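XAC2610 protein (Xanthomonas axonopodis pv. citri, PDB 4QTQ) binds calcium and probably acts as an immunity protein inhibiting a peptidoglycan hydrolase linked to bacterial killing through a type IV secretion system. Local coordinates at residues I63-E68 against E105-W110; T97-D102 against Y174-N179; V124-A129 against Q138-I143; D172-E175 against E180-L183. All coordinates share one frame; numbering follows the deposited sequence.

Interaction 1 of 4, residues I63-E68 against E105-W110; sequences IALEPE and EDVVVW. With CA (calcium ion), chain B.
Leu65 and Val107 meet between two sheets in an arrangement consistent with a beta-sandwich: the first lies on edge strand 63-65 of a four-stranded antiparallel sheet, the second on strand 106-112 of the mixed sheet. All the direct contact between 63-68 and 105-110 is apolar, an example of strands from two sheets meeting through side chains. Leu65 CD1 reaches Val107 CG1 at 3.8 Å. The methyl CD1 lies at the far end of an extended branch (chi2 174°), while Val107 offers the methyl that stands anti to its own nitrogen; the two side chains cross obliquely. Two residues further along, the same register repeats more loosely, with Pro67 CB 4.2 Å from Val109 CG1. Leu134 touches both Leu65 and Val107, and Tyr125 packs on Leu65 and Pro67, adding to the buried layer. Strand alternation turns Val108 to the other side of its sheet, against Ile95 and Ile99. The polar part of the strand is its first residue. Asp106 is buried, yet both carboxylate oxygens have a backbone amide as well as the metal: OD1 is hydrogen-bonded to Phe127 N and OD2 to Ile99 N. The carboxylate grips the calcium ion in bidentate fashion, Asp106 OD1 and OD2 each lying 2.6 Å from it.

Interaction 2 of 4, residues T97-D102 against Y174-N179; sequences TDINGD and YELKNN. With CA (calcium ion), chain B.
The oxygen of one water is gripped twice, by the calcium ion at 2.3 Å and by Asp102 OD2, to which the water donates a hydrogen bond of 2.6 Å. It belongs to an EF-hand-like loop of the DxNxDG type, whose back, at Ile99 and Asn100, rests on Leu176 of strand 168-176. Within the loop Asp98 OD1 binds calcium at 2.3 Å and Asp102 OD1 at 2.5 Å; Asn100 supplies a third side chain, and His104 O, the two carboxylate oxygens of Asp106 and the water bring the ligand atoms to seven. Asp102 thus uses one oxygen on the metal directly and the other through the water, which should fix the rotation of its carboxylate. Asp98 OD2, turned from the metal, is hydrogen-bonded to Gly103 N and so braces the loop from within. The contact with 174-179 is apolar. Leu176 sends its side chain toward the loop with CG anti to the nitrogen (chi1 -176°), and the methyl CD2 does the touching, while Leu140 of helix 138-143 and Ala181 pack on the same leucine. Leu176 CD2 lies 4.4 Å from Ile99 CG2 and 4.1 Å from Ile99 O. Its tightest approach is to the ligand residue itself: Leu176 CD2 stands 3.3 Å from Asn100 CB.

Interaction 3 of 4, residues V124-A129 against Q138-I143; sequences VYLFDA and QSLSDI
Leu140, on the short helix 138-143, can be followed outward as it fills the angle between two residues of strand 121-128. Leu140 CB lies 3.7 Å from Val124 CG1 and 3.8 Å from Val124 CB. CG stands beside the leucine nitrogen (chi1 -73°), which carries the branch along the strand to Leu126. There Leu140 CD1 rests on the whole isobutyl end, 3.8 Å from Leu126 CD1 and 3.9 Å from Leu126 CD2, the two leucines crossing at about a right angle. The other methyl, CD2, packs on Leu176 and Ala181 of the following hairpin. One polar bond accompanies this apolar seam. Val124 N donates to Ser141 OG over 2.9 Å, nearly straight at 168°. The same buried hydroxyl is bonded to the carbonyl of Asn137, the residue just before the helix, whose OD1 accepts a bond from Leu140 N as an N-cap does. On the outer side of the helix Gln138 NE2 reaches Asp142 OD1 from above the carboxylate plane. The whole is a beta-hairpin running straight into one short helix, which carries on from edge strand 133-136 of the mixed sheet and packs against strand 121-128, next to that edge.

Interaction 4 of 4, residues D172-E175 against E180-L183; sequences DTYE and EAVL
Tyr174 holds its ring beside its own nitrogen (chi1 -67°), whereas Leu183 swings CG anti to its nitrogen (chi1 -177°), and these two choices bring ring and methyl together across a beta-hairpin. The strands, 168-176 and 181-190, are antiparallel, and the example displays the usual alternation of paired residues. Glu175 and Val182 form the hydrogen-bonded pair: Glu175 N gives its hydrogen to Val182 O at 2.9 Å, and Val182 N returns one to Glu175 O at 2.9 Å. Tyr174 and Leu183 form the neighbouring non-hydrogen-bonded pair, with CA atoms only 4.2 Å apart. Here a CA-H...O contact joins Tyr174 CA to Val182 O at 3.2 Å. Leu183 CD1 lies over one face of the tyrosine ring in a CH-pi contact, 3.9 Å from the Tyr174 centroid and 15° off the normal, while Leu183 CB comes within 3.8 Å of Tyr174 CE2. Ala181 C lies at the ring edge, near its plane, and Ile143 of helix 138-143 also packs on the tyrosine. The same leucine methyl also meets Asp172 and Thr173. Asp172 CB and CG, below a carboxylate that makes a salt bridge with Arg186, each lie 3.8 Å from Leu183 CD1; Thr173 O comes closer still, 3.4 Å from Leu183 CD1.

How the interactions relate
The four contacts run through the fold from the four-stranded sheet to the six-stranded antiparallel sheet of strands 152-154 to 208-212. Interactions 1 and 3 meet on neighbouring strands 106-112 and 121-128 of the mixed sheet, their centres about 9 Å apart, and interactions 2 and 4 share Tyr174 and Glu175 on strand 168-176, about 10 Å apart. Interactions 1 and 4 lie farthest apart, about 21 Å between centres, without touching. Along the chain the segments of interactions 1 and 2 alternate, and interaction 3 falls between the two halves of interaction 2. Calcium is common to interactions 1 and 2, while helix 138-143 links the mixed sheet to the hairpin, consistent with a calcium loop lying between them.

Interaction 1 of 4, residues I63-E68 against E105-W110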
# COMPACT_ATOMS: atom_id res chain seq x y z
N ILE A 63 10.83 -2.15 -15.84
CA ILE A 63 9.41 -2.49 -15.87
C ILE A 63 8.58 -1.21 -15.71
O ILE A 63 8.80 -0.44 -14.76
CB ILE A 63 9.07 -3.49 -14.74
CG1 ILE A 63 9.89 -4.78 -14.91
CG2 ILE A 63 7.57 -3.78 -14.73
CD1 ILE A 63 9.94 -5.68 -13.69
N ALA A 64 7.65 -0.98 -16.63
CA ALA A 64 6.78 0.21 -16.60
C ALA A 64 5.42 -0.11 -15.98
O ALA A 64 4.76 -1.06 -16.37
CB ALA A 64 6.59 0.76 -18.01
N LEU A 65 5.01 0.69 -15.00
CA LEU A 65 3.69 0.57 -14.42
C LEU A 65 2.87 1.73 -14.91
O LEU A 65 3.40 2.84 -15.04
CB LEU A 65 3.77 0.61 -12.90
CG LEU A 65 4.66 -0.42 -12.23
CD1 LEU A 65 4.72 -0.14 -10.75
CD2 LEU A 65 4.14 -1.82 -12.49
N GLU A 66 1.59 1.47 -15.18
CA GLU A 66 0.65 2.50 -15.60
C GLU A 66 -0.55 2.58 -14.64
O GLU A 66 -1.62 2.07 -14.95
CB GLU A 66 0.18 2.25 -17.03
CG GLU A 66 1.26 2.40 -18.09
CD GLU A 66 1.89 1.09 -18.53
OE1 GLU A 66 1.59 0.02 -17.95
OE2 GLU A 66 2.70 1.13 -19.49
N PRO A 67 -0.36 3.23 -13.48
CA PRO A 67 -1.47 3.37 -12.52
C PRO A 67 -2.58 4.31 -13.02
O PRO A 67 -2.33 5.24 -13.80
CB PRO A 67 -0.79 3.91 -11.26
CG PRO A 67 0.42 4.62 -11.75
CD PRO A 67 0.88 3.86 -12.97
N GLU A 68 -3.80 4.06 -12.55
CA GLU A 68 -4.96 4.86 -12.98
C GLU A 68 -4.77 6.33 -12.61
O GLU A 68 -5.22 7.23 -13.31
CB GLU A 68 -6.26 4.29 -12.38
CG GLU A 68 -7.51 4.59 -13.20
CD GLU A 68 -8.66 3.63 -12.95
OE1 GLU A 68 -9.80 4.10 -12.82
OE2 GLU A 68 -8.43 2.39 -12.90
N GLU A 105 11.58 -7.39 -4.10
CA GLU A 105 10.73 -6.27 -3.78
C GLU A 105 9.55 -6.20 -4.74
O GLU A 105 9.66 -6.51 -5.93
CB GLU A 105 11.46 -4.93 -3.81
CG GLU A 105 12.29 -4.63 -2.58
CD GLU A 105 13.71 -5.10 -2.76
OE1 GLU A 105 13.94 -6.01 -3.59
OE2 GLU A 105 14.59 -4.54 -2.07
N ASP A 106 8.43 -5.81 -4.16
CA ASP A 106 7.21 -5.51 -4.87
C ASP A 106 7.03 -3.99 -4.81
O ASP A 106 7.84 -3.28 -4.22
CB ASP A 106 6.07 -6.24 -4.19
CG ASP A 106 6.38 -7.72 -3.98
OD1 ASP A 106 6.66 -8.42 -4.99
OD2 ASP A 106 6.38 -8.18 -2.82
N VAL A 107 5.96 -3.49 -5.42
CA VAL A 107 5.78 -2.05 -5.56
C VAL A 107 4.36 -1.64 -5.16
O VAL A 107 3.37 -2.30 -5.51
CB VAL A 107 6.11 -1.56 -6.99
CG1 VAL A 107 5.92 -0.05 -7.11
CG2 VAL A 107 7.52 -1.95 -7.36
N VAL A 108 4.29 -0.56 -4.39
CA VAL A 108 3.04 -0.01 -3.90
C VAL A 108 2.99 1.46 -4.30
O VAL A 108 3.93 2.22 -4.05
CB VAL A 108 2.90 -0.14 -2.37
CG1 VAL A 108 1.59 0.47 -1.90
CG2 VAL A 108 3.00 -1.59 -1.93
N VAL A 109 1.89 1.86 -4.91
CA VAL A 109 1.77 3.19 -5.47
C VAL A 109 0.53 3.89 -4.89
O VAL A 109 -0.56 3.30 -4.83
CB VAL A 109 1.71 3.09 -7.00
CG1 VAL A 109 1.30 4.39 -7.63
CG2 VAL A 109 3.07 2.64 -7.55
N TRP A 110 0.71 5.12 -4.42
CA TRP A 110 -0.41 5.92 -3.93
C TRP A 110 -1.18 6.40 -5.14
O TRP A 110 -0.78 7.36 -5.80
CB TRP A 110 0.08 7.09 -3.06
CG TRP A 110 -1.03 8.02 -2.61
CD1 TRP A 110 -2.38 7.81 -2.71
CD2 TRP A 110 -0.88 9.31 -1.99
NE1 TRP A 110 -3.07 8.90 -2.22
CE2 TRP A 110 -2.17 9.83 -1.75
CE3 TRP A 110 0.24 10.09 -1.64
CZ2 TRP A 110 -2.38 11.07 -1.18
CZ3 TRP A 110 0.03 11.33 -1.07
CH2 TRP A 110 -1.28 11.81 -0.84
CA CA B . 7.95 -10.13 -3.57
O HOH W 1 7.57 -11.18 -5.59

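Interaction 2 of 4, residues T97-D102 against Y174-N179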
# COMPACT_ATOMS: atom_id res chain seq x y z
N THR A 97 9.01 -2.71 -1.39
CA THR A 97 8.90 -3.53 -0.20
C THR A 97 8.46 -4.93 -0.64
O THR A 97 7.65 -5.06 -1.56
CB THR A 97 7.88 -2.93 0.79
OG1 THR A 97 7.95 -3.63 2.03
CG2 THR A 97 6.43 -3.02 0.25
N ASP A 98 9.02 -5.96 -0.01
CA ASP A 98 8.67 -7.34 -0.34
C ASP A 98 7.48 -7.70 0.50
O ASP A 98 7.60 -7.88 1.70
CB ASP A 98 9.83 -8.30 -0.06
CG ASP A 98 9.52 -9.74 -0.46
OD1 ASP A 98 8.63 -9.98 -1.33
OD2 ASP A 98 10.18 -10.65 0.10
N ILE A 99 6.32 -7.78 -0.13
CA ILE A 99 5.08 -8.01 0.59
C ILE A 99 4.89 -9.50 0.82
O ILE A 99 4.47 -9.91 1.91
CB ILE A 99 3.87 -7.40 -0.18
CG1 ILE A 99 4.01 -5.87 -0.20
CG2 ILE A 99 2.55 -7.81 0.46
CD1 ILE A 99 3.01 -5.15 -1.08
N ASN A 100 5.22 -10.32 -0.18
CA ASN A 100 4.95 -11.75 -0.09
C ASN A 100 6.12 -12.63 0.37
O ASN A 100 6.04 -13.86 0.30
CB ASN A 100 4.35 -12.27 -1.41
CG ASN A 100 5.27 -12.10 -2.60
OD1 ASN A 100 6.31 -11.44 -2.53
ND2 ASN A 100 4.86 -12.66 -3.71
N GLY A 101 7.20 -12.01 0.85
CA GLY A 101 8.29 -12.72 1.51
C GLY A 101 9.16 -13.63 0.65
O GLY A 101 9.88 -14.48 1.17
N ASP A 102 9.13 -13.45 -0.67
CA ASP A 102 9.92 -14.29 -1.56
C ASP A 102 11.31 -13.73 -1.87
O ASP A 102 12.03 -14.28 -2.69
CB ASP A 102 9.16 -14.56 -2.87
CG ASP A 102 9.04 -13.32 -3.76
OD1 ASP A 102 9.35 -12.20 -3.33
OD2 ASP A 102 8.63 -13.49 -4.92
N TYR A 174 -5.12 -10.65 7.36
CA TYR A 174 -5.16 -11.40 6.12
C TYR A 174 -3.96 -12.33 6.12
O TYR A 174 -2.88 -11.95 6.58
CB TYR A 174 -5.04 -10.47 4.90
CG TYR A 174 -6.22 -9.56 4.71
CD1 TYR A 174 -6.36 -8.40 5.46
CD2 TYR A 174 -7.20 -9.87 3.77
CE1 TYR A 174 -7.46 -7.56 5.29
CE2 TYR A 174 -8.29 -9.05 3.58
CZ TYR A 174 -8.42 -7.90 4.34
OH TYR A 174 -9.52 -7.11 4.15
N GLU A 175 -4.16 -13.54 5.60
CA GLU A 175 -3.04 -14.44 5.32
C GLU A 175 -2.79 -14.34 3.83
O GLU A 175 -3.74 -14.39 3.03
CB GLU A 175 -3.37 -15.87 5.72
CG GLU A 175 -2.23 -16.85 5.49
CD GLU A 175 -2.51 -18.23 6.04
OE1 GLU A 175 -3.64 -18.50 6.48
OE2 GLU A 175 -1.59 -19.07 6.04
N LEU A 176 -1.53 -14.20 3.46
CA LEU A 176 -1.16 -14.13 2.06
C LEU A 176 -0.49 -15.43 1.67
O LEU A 176 0.56 -15.77 2.22
CB LEU A 176 -0.21 -12.96 1.79
CG LEU A 176 0.13 -12.77 0.30
CD1 LEU A 176 -0.98 -12.05 -0.45
CD2 LEU A 176 1.44 -12.02 0.16
N LYS A 177 -1.11 -16.15 0.74
CA LYS A 177 -0.52 -17.37 0.17
C LYS A 177 -0.61 -17.29 -1.34
O LYS A 177 -1.71 -17.22 -1.89
CB LYS A 177 -1.25 -18.62 0.67
CG LYS A 177 -1.31 -18.74 2.19
CD LYS A 177 -1.93 -20.05 2.64
CE LYS A 177 -0.94 -21.20 2.55
NZ LYS A 177 -1.13 -22.12 3.71
N ASN A 178 0.56 -17.28 -1.98
CA ASN A 178 0.67 -17.32 -3.44
C ASN A 178 -0.12 -16.21 -4.14
O ASN A 178 -1.16 -16.46 -4.76
CB ASN A 178 0.25 -18.69 -3.98
CG ASN A 178 1.19 -19.79 -3.54
OD1 ASN A 178 2.40 -19.73 -3.80
ND2 ASN A 178 0.65 -20.80 -2.87
N ASN A 179 0.39 -14.99 -4.01
CA ASN A 179 -0.19 -13.80 -4.64
C ASN A 179 -1.65 -13.52 -4.27
O ASN A 179 -2.30 -12.72 -4.93
CB ASN A 179 0.01 -13.84 -6.18
CG ASN A 179 -0.99 -14.73 -6.92
OD1 ASN A 179 -2.16 -14.84 -6.54
ND2 ASN A 179 -0.53 -15.35 -8.01
CA CA B . 7.95 -10.13 -3.57
O HOH W 1 7.57 -11.18 -5.59

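Interaction 3 of 4, residues V124-A129 against Q138-I143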
# COMPACT_ATOMS: atom_id res chain seq x y z
N VAL A 124 -1.24 -2.07 -5.62
CA VAL A 124 -0.18 -3.00 -5.22
C VAL A 124 0.19 -3.89 -6.41
O VAL A 124 -0.68 -4.46 -7.07
CB VAL A 124 -0.63 -3.84 -4.01
CG1 VAL A 124 0.43 -4.85 -3.61
CG2 VAL A 124 -0.95 -2.92 -2.84
N TYR A 125 1.50 -3.98 -6.68
CA TYR A 125 2.06 -4.82 -7.74
C TYR A 125 3.11 -5.79 -7.17
O TYR A 125 4.14 -5.35 -6.63
CB TYR A 125 2.72 -3.97 -8.83
CG TYR A 125 1.86 -2.83 -9.37
CD1 TYR A 125 1.68 -1.67 -8.63
CD2 TYR A 125 1.25 -2.91 -10.62
CE1 TYR A 125 0.90 -0.63 -9.10
CE2 TYR A 125 0.46 -1.87 -11.11
CZ TYR A 125 0.29 -0.73 -10.33
OH TYR A 125 -0.45 0.32 -10.77
N LEU A 126 2.85 -7.09 -7.30
CA LEU A 126 3.81 -8.11 -6.87
C LEU A 126 4.73 -8.48 -8.03
O LEU A 126 4.30 -8.66 -9.17
CB LEU A 126 3.08 -9.35 -6.35
CG LEU A 126 2.20 -9.19 -5.12
CD1 LEU A 126 1.65 -10.55 -4.71
CD2 LEU A 126 2.96 -8.57 -3.96
N PHE A 127 6.02 -8.62 -7.73
CA PHE A 127 6.94 -9.11 -8.72
C PHE A 127 6.63 -10.58 -8.99
O PHE A 127 6.60 -11.39 -8.06
CB PHE A 127 8.39 -8.96 -8.27
CG PHE A 127 9.37 -9.25 -9.36
CD1 PHE A 127 9.54 -8.35 -10.40
CD2 PHE A 127 10.10 -10.43 -9.36
CE1 PHE A 127 10.43 -8.62 -11.42
CE2 PHE A 127 11.00 -10.70 -10.37
CZ PHE A 127 11.18 -9.79 -11.40
N ASP A 128 6.37 -10.91 -10.24
CA ASP A 128 6.06 -12.27 -10.63
C ASP A 128 7.33 -12.85 -11.22
O ASP A 128 7.71 -12.50 -12.33
CB ASP A 128 4.91 -12.29 -11.64
CG ASP A 128 4.28 -13.65 -11.78
OD1 ASP A 128 4.98 -14.60 -12.18
OD2 ASP A 128 3.06 -13.77 -11.51
N ALA A 129 7.98 -13.72 -10.44
CA ALA A 129 9.29 -14.28 -10.79
C ALA A 129 9.31 -15.02 -12.13
O ALA A 129 10.33 -15.02 -12.83
CB ALA A 129 9.75 -15.22 -9.67
N GLN A 138 -5.19 -7.33 -7.39
CA GLN A 138 -6.50 -6.82 -7.00
C GLN A 138 -6.75 -6.99 -5.49
O GLN A 138 -7.14 -6.04 -4.81
CB GLN A 138 -7.61 -7.51 -7.80
CG GLN A 138 -8.98 -6.83 -7.66
CD GLN A 138 -9.01 -5.46 -8.30
OE1 GLN A 138 -8.84 -5.33 -9.51
NE2 GLN A 138 -9.23 -4.43 -7.50
N SER A 139 -6.50 -8.20 -4.97
CA SER A 139 -6.83 -8.50 -3.58
C SER A 139 -6.04 -7.60 -2.63
O SER A 139 -6.60 -7.08 -1.68
CB SER A 139 -6.65 -9.99 -3.23
OG SER A 139 -5.28 -10.37 -3.20
N LEU A 140 -4.76 -7.40 -2.90
CA LEU A 140 -3.93 -6.57 -2.03
C LEU A 140 -4.31 -5.08 -2.11
O LEU A 140 -4.41 -4.40 -1.10
CB LEU A 140 -2.45 -6.78 -2.32
CG LEU A 140 -1.93 -8.14 -1.82
CD1 LEU A 140 -0.55 -8.43 -2.38
CD2 LEU A 140 -1.90 -8.20 -0.30
N SER A 141 -4.57 -4.59 -3.32
CA SER A 141 -4.96 -3.20 -3.52
C SER A 141 -6.26 -2.93 -2.80
O SER A 141 -6.45 -1.85 -2.20
CB SER A 141 -5.11 -2.90 -5.01
OG SER A 141 -3.90 -3.16 -5.71
N ASP A 142 -7.16 -3.89 -2.90
CA ASP A 142 -8.47 -3.80 -2.28
C ASP A 142 -8.42 -3.68 -0.75
O ASP A 142 -9.31 -3.10 -0.16
CB ASP A 142 -9.33 -5.00 -2.65
CG ASP A 142 -10.06 -4.84 -3.98
OD1 ASP A 142 -10.03 -3.75 -4.60
OD2 ASP A 142 -10.68 -5.83 -4.41
N ILE A 143 -7.39 -4.22 -0.11
CA ILE A 143 -7.30 -4.11 1.36
C ILE A 143 -7.22 -2.65 1.78
O ILE A 143 -7.70 -2.29 2.86
CB ILE A 143 -6.07 -4.85 1.94
CG1 ILE A 143 -6.16 -6.36 1.72
CG2 ILE A 143 -5.97 -4.59 3.45
CD1 ILE A 143 -4.86 -7.10 1.97

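Interaction 4 of 4, residues D172-E175 against E180-L183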
# COMPACT_ATOMS: atom_id res chain seq x y z
N ASP A 172 -8.34 -6.01 10.92
CA ASP A 172 -8.36 -7.12 9.97
C ASP A 172 -7.00 -7.79 9.87
O ASP A 172 -5.97 -7.11 9.87
CB ASP A 172 -8.79 -6.63 8.59
CG ASP A 172 -10.28 -6.41 8.50
OD1 ASP A 172 -11.01 -6.91 9.36
OD2 ASP A 172 -10.73 -5.76 7.55
N THR A 173 -7.01 -9.11 9.78
CA THR A 173 -5.81 -9.88 9.54
C THR A 173 -6.05 -10.75 8.31
O THR A 173 -7.07 -11.46 8.21
CB THR A 173 -5.41 -10.74 10.77
OG1 THR A 173 -5.08 -9.88 11.87
CG2 THR A 173 -4.20 -11.63 10.45
N TYR A 174 -5.12 -10.65 7.36
CA TYR A 174 -5.16 -11.40 6.12
C TYR A 174 -3.96 -12.33 6.12
O TYR A 174 -2.88 -11.95 6.58
CB TYR A 174 -5.04 -10.47 4.90
CG TYR A 174 -6.22 -9.56 4.71
CD1 TYR A 174 -6.36 -8.40 5.46
CD2 TYR A 174 -7.20 -9.87 3.77
CE1 TYR A 174 -7.46 -7.56 5.29
CE2 TYR A 174 -8.29 -9.05 3.58
CZ TYR A 174 -8.42 -7.90 4.34
OH TYR A 174 -9.52 -7.11 4.15
N GLU A 175 -4.16 -13.54 5.60
CA GLU A 175 -3.04 -14.44 5.32
C GLU A 175 -2.79 -14.34 3.83
O GLU A 175 -3.74 -14.39 3.03
CB GLU A 175 -3.37 -15.87 5.72
CG GLU A 175 -2.23 -16.85 5.49
CD GLU A 175 -2.51 -18.23 6.04
OE1 GLU A 175 -3.64 -18.50 6.48
OE2 GLU A 175 -1.59 -19.07 6.04
N GLU A 180 -2.14 -14.14 -3.19
CA GLU A 180 -3.55 -14.08 -2.84
C GLU A 180 -3.76 -13.77 -1.35
O GLU A 180 -3.41 -14.58 -0.49
CB GLU A 180 -4.21 -15.41 -3.21
CG GLU A 180 -5.73 -15.46 -3.09
CD GLU A 180 -6.42 -14.60 -4.13
OE1 GLU A 180 -6.34 -13.35 -4.05
OE2 GLU A 180 -7.08 -15.18 -5.02
N ALA A 181 -4.33 -12.61 -1.05
CA ALA A 181 -4.61 -12.22 0.34
C ALA A 181 -6.02 -12.64 0.71
O ALA A 181 -6.96 -12.26 0.03
CB ALA A 181 -4.46 -10.72 0.52
N VAL A 182 -6.15 -13.40 1.80
CA VAL A 182 -7.46 -13.87 2.29
C VAL A 182 -7.69 -13.45 3.73
O VAL A 182 -6.85 -13.69 4.60
CB VAL A 182 -7.59 -15.40 2.18
CG1 VAL A 182 -8.80 -15.91 2.97
CG2 VAL A 182 -7.69 -15.80 0.72
N LEU A 183 -8.84 -12.84 4.00
CA LEU A 183 -9.18 -12.42 5.36
C LEU A 183 -9.37 -13.65 6.23
O LEU A 183 -10.15 -14.54 5.89
CB LEU A 183 -10.46 -11.58 5.37
CG LEU A 183 -10.88 -11.03 6.75
CD1 LEU A 183 -9.94 -9.91 7.17
CD2 LEU A 183 -12.32 -10.54 6.72